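DsbA-like disulfide oxidoreductase (Wolbachia endosymbiont of Drosophila melanogaster, PDB 6EEZ) catalyses thiol-disulfide exchange and acts as a disulfide isomerase built on a DsbA-like thioredoxin fold. Local coordinates at residues Ala81-Leu86 with Asp138-Met143; Leu23-Ser28 with Ile67-Pro72. All blocks are in the same frame, centred on the assembly; numbering follows the deposited sequence.

How the interactions relate
Interaction 1 packs helix 76-91, of the helical region inserted after strand 65-70, on the long helix 137-154 that leads back to the sheet; interaction 2 sets the edge strand and its lead-in loop on that sheet. Their centres are about 10 Å apart and they touch directly. Y25 of interaction 2 probably hydrogen-bonds through OH to O of M143 in interaction 1, at 2.6 Å. L86 CD2 lies 3.7 Å from P26 CG, and A82 CB packs at the same distance on P72 CG, so helix 76-91 packs on the loops ahead of strand 27-29 and after strand 65-70. The active-site disulfide C45-C48 belongs to neither contact, but Y43, two residues ahead of C45, touches A85 of the helix 76-91 segment.

Interaction 1: Ala81-Leu86 with Asp138-Met143; sequences AAKSAL and DKIEQM
In K83, CG stands anti to the carbonyl carbon (chi1 -66°), and a bend at chi2 (-99°) lays CD against CG2 of I140, 3.5 Å away. E141 comes from the other helix with CG anti to its backbone N, and its chain bends at chi2. NZ of K83 meets OE1 of E141 at 2.8 Å, nearly in line with the C-O bond, in a hydrogen-bonded salt bridge. The second oxygen, OE2, accepts a hydrogen bond from ND2 of N145 one turn further on, so each carboxylate oxygen has its own partner. This pair lies at the partly exposed margin; inward the contact turns apolar and buried. Here helix 76-91, part of the helical region that DsbA-type enzymes carry within the thioredoxin fold, packs on helix 137-154, the long helix that leads back to the sheet, with segment axes 9.9 Å apart and N-to-C directions at 122°. I140 points into the interface: besides the lysine chain, its CG1 approaches L86 CB at 4.1 Å, the two side chains sliding past each other in opposite directions. CD1 of the same isoleucine reaches the K83 backbone O, at 4.0 Å. L86 then crosses M143 obliquely, L86 CD2 lying 3.9 Å from M143 CE and L86 CD1 4.1 Å from M143 CB. F90, a turn beyond L86, also touches M143, and P26 closes over L86 from the loop leading to strand 27-29.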
# COMPACT_ATOMS: atom_id res chain seq x y z
N ALA A 81 -6.49 3.40 10.73
CA ALA A 81 -6.62 3.91 9.38
C ALA A 81 -6.38 2.77 8.39
O ALA A 81 -7.06 2.66 7.38
CB ALA A 81 -5.67 5.07 9.14
N ALA A 82 -5.46 1.87 8.73
CA ALA A 82 -5.21 0.72 7.86
C ALA A 82 -6.44 -0.17 7.81
O ALA A 82 -6.87 -0.56 6.72
CB ALA A 82 -3.99 -0.07 8.33
N LYS A 83 -7.00 -0.49 8.97
CA LYS A 83 -8.17 -1.36 9.04
C LYS A 83 -9.36 -0.77 8.29
O LYS A 83 -10.13 -1.48 7.64
CB LYS A 83 -8.58 -1.60 10.50
CG LYS A 83 -7.58 -2.39 11.37
CD LYS A 83 -7.97 -3.86 11.48
CE LYS A 83 -7.04 -4.63 12.41
NZ LYS A 83 -7.77 -5.55 13.32
N SER A 84 -9.51 0.54 8.40
CA SER A 84 -10.62 1.25 7.80
C SER A 84 -10.47 1.21 6.27
O SER A 84 -11.45 0.97 5.54
CB SER A 84 -10.67 2.70 8.32
OG SER A 84 -10.76 2.74 9.75
N ALA A 85 -9.25 1.40 5.80
CA ALA A 85 -8.95 1.33 4.37
C ALA A 85 -9.42 0.02 3.77
O ALA A 85 -10.11 0.00 2.75
CB ALA A 85 -7.46 1.50 4.14
N LEU A 86 -9.07 -1.09 4.40
CA LEU A 86 -9.49 -2.37 3.86
C LEU A 86 -11.00 -2.57 4.05
O LEU A 86 -11.62 -3.29 3.28
CB LEU A 86 -8.71 -3.51 4.49
CG LEU A 86 -7.25 -3.58 4.04
CD1 LEU A 86 -6.48 -4.65 4.80
CD2 LEU A 86 -7.20 -3.87 2.55
N ASP A 138 -11.98 -10.65 10.76
CA ASP A 138 -10.97 -11.71 10.66
C ASP A 138 -10.08 -11.54 9.43
O ASP A 138 -8.88 -11.75 9.52
CB ASP A 138 -11.63 -13.09 10.60
CG ASP A 138 -12.31 -13.47 11.88
OD1 ASP A 138 -12.18 -12.70 12.85
OD2 ASP A 138 -12.97 -14.54 11.91
N LYS A 139 -10.66 -11.18 8.29
CA LYS A 139 -9.90 -11.18 7.05
C LYS A 139 -9.01 -9.96 6.97
O LYS A 139 -7.89 -10.04 6.46
CB LYS A 139 -10.81 -11.24 5.84
CG LYS A 139 -10.05 -11.35 4.54
CD LYS A 139 -10.56 -12.51 3.70
CE LYS A 139 -10.10 -13.85 4.25
NZ LYS A 139 -10.75 -14.98 3.53
N ILE A 140 -9.50 -8.84 7.46
CA ILE A 140 -8.70 -7.63 7.53
C ILE A 140 -7.51 -7.86 8.47
O ILE A 140 -6.38 -7.48 8.17
CB ILE A 140 -9.52 -6.43 8.04
CG1 ILE A 140 -10.61 -6.08 7.01
CG2 ILE A 140 -8.62 -5.23 8.30
CD1 ILE A 140 -11.68 -5.15 7.54
N GLU A 141 -7.79 -8.46 9.62
CA GLU A 141 -6.77 -8.74 10.60
C GLU A 141 -5.70 -9.64 9.97
O GLU A 141 -4.51 -9.37 10.09
CB GLU A 141 -7.39 -9.39 11.85
CG GLU A 141 -6.38 -9.98 12.84
CD GLU A 141 -5.56 -8.90 13.56
OE1 GLU A 141 -5.92 -7.71 13.47
OE2 GLU A 141 -4.56 -9.26 14.22
N GLN A 142 -6.14 -10.68 9.28
CA GLN A 142 -5.25 -11.63 8.61
C GLN A 142 -4.38 -10.94 7.58
O GLN A 142 -3.17 -11.20 7.51
CB GLN A 142 -6.06 -12.74 7.94
CG GLN A 142 -5.22 -13.89 7.42
CD GLN A 142 -6.05 -15.00 6.80
OE1 GLN A 142 -6.39 -14.93 5.62
NE2 GLN A 142 -6.38 -16.03 7.59
N MET A 143 -4.98 -10.05 6.80
CA MET A 143 -4.25 -9.36 5.73
C MET A 143 -3.18 -8.44 6.29
O MET A 143 -2.11 -8.31 5.72
CB MET A 143 -5.20 -8.57 4.82
CG MET A 143 -6.05 -9.44 3.90
SD MET A 143 -7.34 -8.50 3.03
CE MET A 143 -6.34 -7.60 1.85

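Interaction 2: Leu23-Ser28 with Ile67-Pro72; sequences LTYPYS and IFRDAP
Y25 and R69 stack flat: the guanidinium lies over one face of the phenol ring with planes at 10° and CZ 3.5 Å from the ring centroid, a cation-pi contact. NE sits above the ring and CD adds a CH-pi contact, so both the charged group and the methylene before it cover this face. Beside the stack, Y25 CB rests 3.8 Å from CG2 of I67. The backbones join through F68 N to P26 O, 2.8 Å, while I67 CA brings a CA-H...O contact to the same oxygen at 3.4 Å. Farther along, S28 OG meets the F68 ring at its edge, in the ring plane, 3.4 Å from CE2. A second shell fixes the polar ends of the stack: R69 NH1 hydrogen-bonds to S147 OG and Y25 OH to M143 O, both on helix 137-154. Y96 and H100 of helix 96-105 meet the F68 ring. Y27 and I67 form an antiparallel, non-hydrogen-bonded pair, joining strand 27-29, outermost within this chain, to strand 65-70 in the mixed central sheet of a DsbA-like thioredoxin fold.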
# COMPACT_ATOMS: atom_id res chain seq x y z
N LEU A 23 -2.76 -11.81 -4.86
CA LEU A 23 -3.80 -11.17 -5.65
C LEU A 23 -4.99 -10.68 -4.81
O LEU A 23 -5.83 -9.96 -5.32
CB LEU A 23 -4.30 -12.13 -6.74
CG LEU A 23 -3.41 -12.43 -7.96
CD1 LEU A 23 -2.81 -11.16 -8.53
CD2 LEU A 23 -2.30 -13.41 -7.63
N THR A 24 -5.07 -11.05 -3.54
CA THR A 24 -6.21 -10.68 -2.70
C THR A 24 -6.08 -9.28 -2.08
O THR A 24 -6.96 -8.82 -1.35
CB THR A 24 -6.42 -11.66 -1.54
OG1 THR A 24 -5.30 -11.59 -0.66
CG2 THR A 24 -6.55 -13.09 -2.04
N TYR A 25 -4.99 -8.59 -2.39
CA TYR A 25 -4.75 -7.26 -1.83
C TYR A 25 -5.18 -6.19 -2.83
O TYR A 25 -5.24 -6.47 -4.01
CB TYR A 25 -3.27 -7.09 -1.46
CG TYR A 25 -2.92 -7.74 -0.15
CD1 TYR A 25 -3.12 -7.08 1.05
CD2 TYR A 25 -2.41 -9.04 -0.12
CE1 TYR A 25 -2.80 -7.69 2.27
CE2 TYR A 25 -2.09 -9.65 1.07
CZ TYR A 25 -2.28 -8.98 2.27
OH TYR A 25 -1.95 -9.61 3.46
N PRO A 26 -5.46 -4.97 -2.36
CA PRO A 26 -5.99 -3.96 -3.29
C PRO A 26 -4.96 -3.52 -4.30
O PRO A 26 -3.79 -3.38 -3.92
CB PRO A 26 -6.38 -2.77 -2.37
CG PRO A 26 -6.39 -3.31 -0.99
CD PRO A 26 -5.38 -4.46 -0.99
N TYR A 27 -5.40 -3.24 -5.52
CA TYR A 27 -4.52 -2.79 -6.58
C TYR A 27 -5.18 -1.74 -7.49
O TYR A 27 -6.40 -1.67 -7.62
CB TYR A 27 -4.04 -4.00 -7.42
CG TYR A 27 -5.07 -4.47 -8.45
CD1 TYR A 27 -5.17 -3.86 -9.68
CD2 TYR A 27 -5.95 -5.50 -8.16
CE1 TYR A 27 -6.11 -4.25 -10.61
CE2 TYR A 27 -6.91 -5.92 -9.09
CZ TYR A 27 -6.99 -5.28 -10.32
OH TYR A 27 -7.92 -5.63 -11.29
N SER A 28 -4.34 -0.94 -8.14
CA SER A 28 -4.80 -0.05 -9.21
C SER A 28 -3.92 -0.23 -10.43
O SER A 28 -2.83 -0.81 -10.35
CB SER A 28 -4.77 1.41 -8.76
OG SER A 28 -5.61 1.60 -7.64
N ILE A 67 0.03 -2.76 -6.41
CA ILE A 67 -0.62 -3.40 -5.27
C ILE A 67 -0.31 -2.60 -4.01
O ILE A 67 0.81 -2.15 -3.83
CB ILE A 67 -0.13 -4.85 -5.13
CG1 ILE A 67 -0.47 -5.62 -6.39
CG2 ILE A 67 -0.73 -5.53 -3.89
CD1 ILE A 67 0.10 -7.00 -6.44
N PHE A 68 -1.32 -2.43 -3.15
CA PHE A 68 -1.20 -1.64 -1.91
C PHE A 68 -1.12 -2.56 -0.71
O PHE A 68 -2.06 -3.32 -0.44
CB PHE A 68 -2.38 -0.69 -1.74
CG PHE A 68 -2.54 0.30 -2.86
CD1 PHE A 68 -1.78 1.47 -2.90
CD2 PHE A 68 -3.44 0.06 -3.88
CE1 PHE A 68 -1.92 2.39 -3.93
CE2 PHE A 68 -3.59 0.99 -4.94
CZ PHE A 68 -2.82 2.15 -4.95
N ARG A 69 0.01 -2.49 -0.00
CA ARG A 69 0.17 -3.21 1.25
C ARG A 69 0.15 -2.29 2.45
O ARG A 69 1.09 -1.54 2.68
CB ARG A 69 1.46 -4.00 1.24
CG ARG A 69 1.39 -5.14 0.29
CD ARG A 69 0.23 -6.03 0.65
NE ARG A 69 0.48 -7.36 0.15
CZ ARG A 69 0.93 -8.39 0.85
NH1 ARG A 69 1.14 -8.30 2.15
NH2 ARG A 69 1.11 -9.54 0.24
N ASP A 70 -0.95 -2.35 3.18
CA ASP A 70 -1.15 -1.55 4.37
C ASP A 70 -0.35 -2.19 5.49
O ASP A 70 -0.69 -3.29 5.94
CB ASP A 70 -2.64 -1.47 4.71
CG ASP A 70 -3.40 -0.56 3.77
OD1 ASP A 70 -3.17 0.67 3.82
OD2 ASP A 70 -4.19 -1.06 2.95
N ALA A 71 0.72 -1.52 5.90
CA ALA A 71 1.66 -2.09 6.88
C ALA A 71 1.82 -1.15 8.05
O ALA A 71 2.87 -0.53 8.22
CB ALA A 71 3.00 -2.36 6.24
N PRO A 72 0.76 -1.01 8.85
CA PRO A 72 0.80 -0.13 10.02
C PRO A 72 1.84 -0.61 11.04
O PRO A 72 1.76 -1.76 11.49
CB PRO A 72 -0.62 -0.23 10.57
CG PRO A 72 -1.10 -1.56 10.11
CD PRO A 72 -0.51 -1.76 8.77